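Local coordinates for protein lasso peptide isopeptidase AtxE2 (Asticcacaulis excentricus, PDB 5TXE) that hydrolyses the isopeptide bond of the lasso peptides astexin-2 and astexin-3, recognising their knotted, threaded shape and converting them to linear peptides, at residues N495-L500 and V533-I538; E403-R408 and D508-R513. The protein carries 1 engineered substitution. All blocks are in the same frame, centred on the assembly; numbering follows the deposited sequence.

Contact 1. Residues N495-L500 and V533-I538; sequences NRWNIL and VHFGLI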
loop_
_atom_site.group_PDB
_atom_site.type_symbol
_atom_site.label_atom_id
_atom_site.label_comp_id
_atom_site.label_asym_id
_atom_site.label_seq_id
_atom_site.Cartn_x
_atom_site.Cartn_y
_atom_site.Cartn_z
ATOM N N ASN A 495 2.167 12.748 18.038
ATOM C CA ASN A 495 1.506 11.571 17.514
ATOM C C ASN A 495 2.330 10.284 17.652
ATOM O O ASN A 495 1.767 9.210 17.820
ATOM C CB ASN A 495 1.047 11.748 16.062
ATOM C CG ASN A 495 0.023 10.675 15.656
ATOM O OD1 ASN A 495 -0.896 10.366 16.419
ATOM N ND2 ASN A 495 0.197 10.098 14.491
ATOM N N ARG A 496 3.649 10.382 17.604
ATOM C CA ARG A 496 4.421 9.208 17.758
ATOM C C ARG A 496 4.240 8.660 19.120
ATOM O O ARG A 496 4.223 7.426 19.302
ATOM C CB ARG A 496 5.907 9.509 17.568
ATOM C CG ARG A 496 6.621 8.457 16.792
ATOM C CD ARG A 496 6.209 8.749 15.372
ATOM N NE ARG A 496 5.844 7.610 14.668
ATOM C CZ ARG A 496 5.436 7.625 13.417
ATOM N NH1 ARG A 496 5.354 8.747 12.742
ATOM N NH2 ARG A 496 5.152 6.485 12.837
ATOM N N TRP A 497 4.148 9.550 20.126
ATOM C CA TRP A 497 3.803 9.066 21.498
ATOM C C TRP A 497 2.418 8.414 21.572
ATOM O O TRP A 497 2.218 7.441 22.265
ATOM C CB TRP A 497 3.849 10.193 22.502
ATOM C CG TRP A 497 5.191 10.532 22.977
ATOM C CD1 TRP A 497 5.928 11.696 22.724
ATOM C CD2 TRP A 497 5.962 9.750 23.865
ATOM N NE1 TRP A 497 7.116 11.636 23.414
ATOM C CE2 TRP A 497 7.155 10.450 24.117
ATOM C CE3 TRP A 497 5.761 8.510 24.468
ATOM C CZ2 TRP A 497 8.132 9.949 24.930
ATOM C CZ3 TRP A 497 6.735 8.019 25.287
ATOM C CH2 TRP A 497 7.908 8.729 25.513
ATOM N N ASN A 498 1.441 8.975 20.884
ATOM C CA ASN A 498 0.094 8.352 20.868
ATOM C C ASN A 498 0.163 6.948 20.272
ATOM O O ASN A 498 -0.519 5.988 20.732
ATOM C CB ASN A 498 -0.856 9.211 20.024
ATOM C CG ASN A 498 -2.249 8.560 19.813
ATOM O OD1 ASN A 498 -2.902 8.089 20.763
ATOM N ND2 ASN A 498 -2.706 8.552 18.547
ATOM N N ILE A 499 0.956 6.814 19.208
ATOM C CA ILE A 499 1.167 5.480 18.648
ATOM C C ILE A 499 1.837 4.527 19.629
ATOM O O ILE A 499 1.404 3.383 19.829
ATOM C CB ILE A 499 1.916 5.559 17.300
ATOM C CG1 ILE A 499 0.984 6.195 16.288
ATOM C CG2 ILE A 499 2.292 4.150 16.823
ATOM C CD1 ILE A 499 1.693 6.786 15.106
ATOM N N LEU A 500 2.914 4.979 20.231
ATOM C CA LEU A 500 3.652 4.093 21.132
ATOM C C LEU A 500 2.793 3.707 22.345
ATOM O O LEU A 500 2.773 2.533 22.773
ATOM C CB LEU A 500 4.906 4.759 21.599
ATOM C CG LEU A 500 5.722 3.984 22.616
ATOM C CD1 LEU A 500 6.210 2.674 22.082
ATOM C CD2 LEU A 500 6.910 4.795 23.037
ATOM N N VAL A 533 9.319 2.082 15.093
ATOM C CA VAL A 533 10.327 1.237 15.677
ATOM C C VAL A 533 11.449 2.035 16.270
ATOM O O VAL A 533 11.925 1.713 17.351
ATOM C CB VAL A 533 10.958 0.312 14.672
ATOM C CG1 VAL A 533 12.106 -0.457 15.296
ATOM C CG2 VAL A 533 9.907 -0.668 14.152
ATOM N N HIS A 534 11.886 3.070 15.574
ATOM C CA HIS A 534 13.078 3.815 16.021
ATOM C C HIS A 534 12.706 4.548 17.297
ATOM O O HIS A 534 13.426 4.507 18.282
ATOM C CB HIS A 534 13.624 4.796 14.949
ATOM C CG HIS A 534 13.879 4.157 13.617
ATOM N ND1 HIS A 534 13.674 4.816 12.420
ATOM C CD2 HIS A 534 14.233 2.891 13.298
ATOM C CE1 HIS A 534 13.941 3.988 11.433
ATOM N NE2 HIS A 534 14.270 2.814 11.940
ATOM N N PHE A 535 11.576 5.213 17.229
ATOM C CA PHE A 535 10.999 5.919 18.408
ATOM C C PHE A 535 10.790 4.985 19.579
ATOM O O PHE A 535 11.093 5.307 20.716
ATOM C CB PHE A 535 9.648 6.570 18.029
ATOM C CG PHE A 535 9.148 7.567 19.029
ATOM C CD1 PHE A 535 9.615 8.864 19.009
ATOM C CD2 PHE A 535 8.294 7.176 20.050
ATOM C CE1 PHE A 535 9.174 9.791 19.933
ATOM C CE2 PHE A 535 7.809 8.093 20.972
ATOM C CZ PHE A 535 8.261 9.406 20.913
ATOM N N GLY A 536 10.283 3.811 19.292
ATOM C CA GLY A 536 9.950 2.848 20.328
ATOM C C GLY A 536 11.136 2.312 21.058
ATOM O O GLY A 536 11.057 2.040 22.289
ATOM N N LEU A 537 12.241 2.114 20.345
ATOM C CA LEU A 537 13.409 1.473 20.975
ATOM C C LEU A 537 14.133 2.490 21.843
ATOM O O LEU A 537 14.869 2.152 22.717
ATOM C CB LEU A 537 14.366 0.917 19.943
ATOM C CG LEU A 537 13.843 -0.196 19.078
ATOM C CD1 LEU A 537 14.952 -0.768 18.213
ATOM C CD2 LEU A 537 13.224 -1.299 19.884
ATOM N N ILE A 538 13.930 3.755 21.567
ATOM C CA ILE A 538 14.591 4.789 22.337
ATOM C C ILE A 538 13.747 5.233 23.511
ATOM O O ILE A 538 14.284 5.557 24.543
ATOM C CB ILE A 538 14.908 5.998 21.451
ATOM C CG1 ILE A 538 16.090 5.635 20.529
ATOM C CG2 ILE A 538 15.245 7.258 22.254
ATOM C CD1 ILE A 538 16.131 6.525 19.328
#

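Contact 2. Residues E403-R408 and D508-R513; sequences ERLTLR and DDLDRR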
loop_
_atom_site.group_PDB
_atom_site.type_symbol
_atom_site.label_atom_id
_atom_site.label_comp_id
_atom_site.label_asym_id
_atom_site.label_seq_id
_atom_site.Cartn_x
_atom_site.Cartn_y
_atom_site.Cartn_z
ATOM N N GLU A 403 -8.608 -13.017 15.959
ATOM C CA GLU A 403 -9.611 -12.388 16.754
ATOM C C GLU A 403 -9.390 -10.874 16.693
ATOM O O GLU A 403 -8.297 -10.398 16.956
ATOM C CB GLU A 403 -9.467 -12.929 18.174
ATOM C CG GLU A 403 -9.811 -11.932 19.238
ATOM C CD GLU A 403 -9.616 -12.456 20.671
ATOM O OE1 GLU A 403 -9.032 -13.591 20.880
ATOM O OE2 GLU A 403 -10.039 -11.676 21.581
ATOM N N ARG A 404 -10.412 -10.106 16.360
ATOM C CA ARG A 404 -10.269 -8.663 16.322
ATOM C C ARG A 404 -10.369 -8.039 17.693
ATOM O O ARG A 404 -11.334 -8.287 18.378
ATOM C CB ARG A 404 -11.334 -8.049 15.472
ATOM C CG ARG A 404 -11.163 -6.543 15.333
ATOM C CD ARG A 404 -11.655 -6.072 13.979
ATOM N NE ARG A 404 -10.751 -6.441 12.889
ATOM C CZ ARG A 404 -10.878 -6.019 11.633
ATOM N NH1 ARG A 404 -11.867 -5.188 11.276
ATOM N NH2 ARG A 404 -9.998 -6.402 10.734
ATOM N N LEU A 405 -9.362 -7.243 18.070
ATOM C CA LEU A 405 -9.249 -6.578 19.356
ATOM C C LEU A 405 -9.739 -5.157 19.201
ATOM O O LEU A 405 -9.496 -4.520 18.162
ATOM C CB LEU A 405 -7.783 -6.469 19.846
ATOM C CG LEU A 405 -6.953 -7.723 20.004
ATOM C CD1 LEU A 405 -5.498 -7.341 20.250
ATOM C CD2 LEU A 405 -7.466 -8.558 21.146
ATOM N N THR A 406 -10.328 -4.642 20.284
ATOM C CA THR A 406 -10.773 -3.285 20.340
ATOM C C THR A 406 -10.546 -2.693 21.688
ATOM O O THR A 406 -10.706 -3.338 22.734
ATOM C CB THR A 406 -12.280 -3.172 20.046
ATOM O OG1 THR A 406 -12.981 -3.987 20.963
ATOM C CG2 THR A 406 -12.637 -3.603 18.595
ATOM N N LEU A 407 -10.135 -1.442 21.673
ATOM C CA LEU A 407 -9.990 -0.728 22.882
ATOM C C LEU A 407 -9.994 0.779 22.600
ATOM O O LEU A 407 -9.985 1.218 21.430
ATOM C CB LEU A 407 -8.745 -1.163 23.656
ATOM C CG LEU A 407 -7.347 -0.984 23.051
ATOM C CD1 LEU A 407 -6.827 0.451 23.122
ATOM C CD2 LEU A 407 -6.392 -1.904 23.828
ATOM N N ARG A 408 -10.089 1.553 23.673
ATOM C CA ARG A 408 -10.006 2.971 23.563
ATOM C C ARG A 408 -8.696 3.214 24.215
ATOM O O ARG A 408 -8.422 2.611 25.248
ATOM C CB ARG A 408 -11.128 3.672 24.307
ATOM C CG ARG A 408 -11.196 5.153 23.967
ATOM C CD ARG A 408 -12.365 5.852 24.657
ATOM N NE ARG A 408 -13.694 5.483 24.156
ATOM C CZ ARG A 408 -14.250 5.967 23.054
ATOM N NH1 ARG A 408 -13.593 6.801 22.247
ATOM N NH2 ARG A 408 -15.470 5.583 22.709
ATOM N N ASP A 508 -0.388 -4.422 27.129
ATOM C CA ASP A 508 -0.919 -4.574 28.492
ATOM C C ASP A 508 -2.209 -5.366 28.500
ATOM O O ASP A 508 -2.405 -6.194 29.359
ATOM C CB ASP A 508 -1.176 -3.223 29.161
ATOM C CG ASP A 508 0.119 -2.488 29.533
ATOM O OD1 ASP A 508 1.197 -3.132 29.575
ATOM O OD2 ASP A 508 0.065 -1.262 29.769
ATOM N N ASP A 509 -3.075 -5.129 27.535
ATOM C CA ASP A 509 -4.293 -5.913 27.433
ATOM C C ASP A 509 -3.987 -7.396 27.291
ATOM O O ASP A 509 -4.565 -8.230 27.974
ATOM C CB ASP A 509 -5.122 -5.419 26.224
ATOM C CG ASP A 509 -6.474 -6.157 26.059
ATOM O OD1 ASP A 509 -7.419 -5.836 26.787
ATOM O OD2 ASP A 509 -6.617 -7.031 25.176
ATOM N N LEU A 510 -3.132 -7.737 26.339
ATOM C CA LEU A 510 -2.887 -9.127 26.045
ATOM C C LEU A 510 -2.134 -9.749 27.211
ATOM O O LEU A 510 -2.294 -10.924 27.485
ATOM C CB LEU A 510 -2.063 -9.272 24.775
ATOM C CG LEU A 510 -2.719 -8.847 23.480
ATOM C CD1 LEU A 510 -1.676 -8.830 22.364
ATOM C CD2 LEU A 510 -3.813 -9.828 23.154
ATOM N N ASP A 511 -1.364 -8.940 27.912
ATOM C CA ASP A 511 -0.712 -9.367 29.159
ATOM C C ASP A 511 -1.734 -9.741 30.270
ATOM O O ASP A 511 -1.664 -10.800 30.831
ATOM C CB ASP A 511 0.210 -8.267 29.660
ATOM C CG ASP A 511 1.039 -8.683 30.882
ATOM O OD1 ASP A 511 1.047 -9.859 31.277
ATOM O OD2 ASP A 511 1.703 -7.793 31.459
ATOM N N ARG A 512 -2.713 -8.887 30.506
ATOM C CA ARG A 512 -3.786 -9.168 31.468
ATOM C C ARG A 512 -4.565 -10.402 31.081
ATOM O O ARG A 512 -4.944 -11.154 31.939
ATOM C CB ARG A 512 -4.745 -7.972 31.582
ATOM C CG ARG A 512 -4.105 -6.818 32.331
ATOM C CD ARG A 512 -5.029 -5.600 32.516
ATOM N NE ARG A 512 -4.334 -4.325 32.231
ATOM C CZ ARG A 512 -3.321 -3.826 32.965
ATOM N NH1 ARG A 512 -2.858 -4.503 34.022
ATOM N NH2 ARG A 512 -2.753 -2.655 32.645
ATOM N N ARG A 513 -4.807 -10.635 29.795
ATOM C CA ARG A 513 -5.489 -11.842 29.383
ATOM C C ARG A 513 -4.616 -13.105 29.546
ATOM O O ARG A 513 -5.103 -14.203 29.336
ATOM C CB ARG A 513 -6.009 -11.724 27.945
ATOM C CG ARG A 513 -7.157 -10.710 27.869
ATOM C CD ARG A 513 -7.491 -10.261 26.463
ATOM N NE ARG A 513 -7.724 -11.413 25.605
ATOM C CZ ARG A 513 -8.323 -11.365 24.419
ATOM N NH1 ARG A 513 -8.804 -10.218 23.922
ATOM N NH2 ARG A 513 -8.436 -12.485 23.715
#

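Contact 1. Residues N495-L500 and V533-I538
Arg496 NH2 is gripped twice from the start of helix 528-539, by a salt bridge to Asp528 OD2 and a hydrogen bond to Thr532 OG1. The side chain reaches that end by bending at chi2 and chi3, so that its aliphatic part turns to residues 533-538 while the guanidinium leads off toward Asp528. What it leaves at the interface is a CH-pi contact: Arg496 CG sits over one face of the Phe535 ring, 3.8 Å from the ring centroid. Phe535 is the central side chain of the contact. With CG anti to its backbone N (chi1 -166°), its ring is met by Arg496 over one face and by Trp497 and Leu500 at the edge. Its far tip meets the indole in a T-shaped arrangement, the Phe535 edge pointing at the face of Trp497 with the planes at 88°. The closest approach there is Phe535 CZ to Trp497 NE1 and CE2, both 3.5 Å, a contact against the indole face and not a hydrogen bond. Near the Phe535 plane, Leu500 CD2 lies 4.0 Å from Phe535 CE2, and the other methyl, Leu500 CD1, rests 4.1 Å from Gly536 CA. No hydrogen bond joins 495-500 to 533-538. The two helix segments cross at -74° with their axes 10.2 Å apart. Strand 521-525, the engineered Ala527 at the nucleophile position and helix 528-539 form the nucleophile elbow of alpha/beta-hydrolases; this helix lies between helix 494-512 and strand 545-548, where Val533 and Leu537 pack on Ala546.

Contact 2. Residues E403-R408 and D508-R513
Arg513 and Glu403 meet tip to tip in a salt bridge in which both guanidinium end nitrogens donate to one oxygen. Glu403 OE2 accepts from Arg513 NH2 at 2.8 Å through its syn lone pair, and also from Arg513 NH1 at 3.0 Å, this time from above the carboxylate plane. Both bonds lie close to the guanidinium plane, and both are bent, at 151° and 138°. A third, weak bond runs from Arg513 NH2 to Glu403 OE1 at 3.1 Å. OE2 takes both of the stronger bonds, and the carboxylate and guanidinium planes are 32° apart. Glu403 gets there with its chain extended beyond CG, whereas Arg513 is kinked at chi3. Beside the bridge, Leu405 CD2 approaches Arg513 NH1 obliquely, at 3.5 Å, and Leu405 CD1 touches Leu510 CD2 at 4.2 Å. Arg513 N donates to Asp509 O, while Asp508 and Asp511 pair with Arg542 and Arg430. Glu403, Leu405 and Leu407 form backbone hydrogen bonds with Leu419, Ser417 and Val415 of strand 414-421, whose Leu419 packs against Leu405 and Leu510. Strand 401-408 is outermost in the eight-stranded mixed sheet, order 1-2-4-3-5-6-7-8, of an alpha/beta-hydrolase domain, and the end of helix 494-512 packs against it.

How the contacts relate
Helix 494-512 supplies one segment to each contact: 495-500, near its start, meets helix 528-539, while 508-513, at its end, meets strand 401-408. The centres of the two contacts are about 19 Å apart and their nearest atoms about 8 Å, without touching. Contact 1 is buried and close to catalysis, the Arg496 side chain being about 7 Å from that of Tyr438, which stabilises the alkoxide intermediate, and about 8 Å from that of the engineered Ala527, the nucleophile position. Contact 2 is partly buried and away from the annotated sites. One helix thereby joins the surroundings of the active site to the edge of the hydrolase sheet.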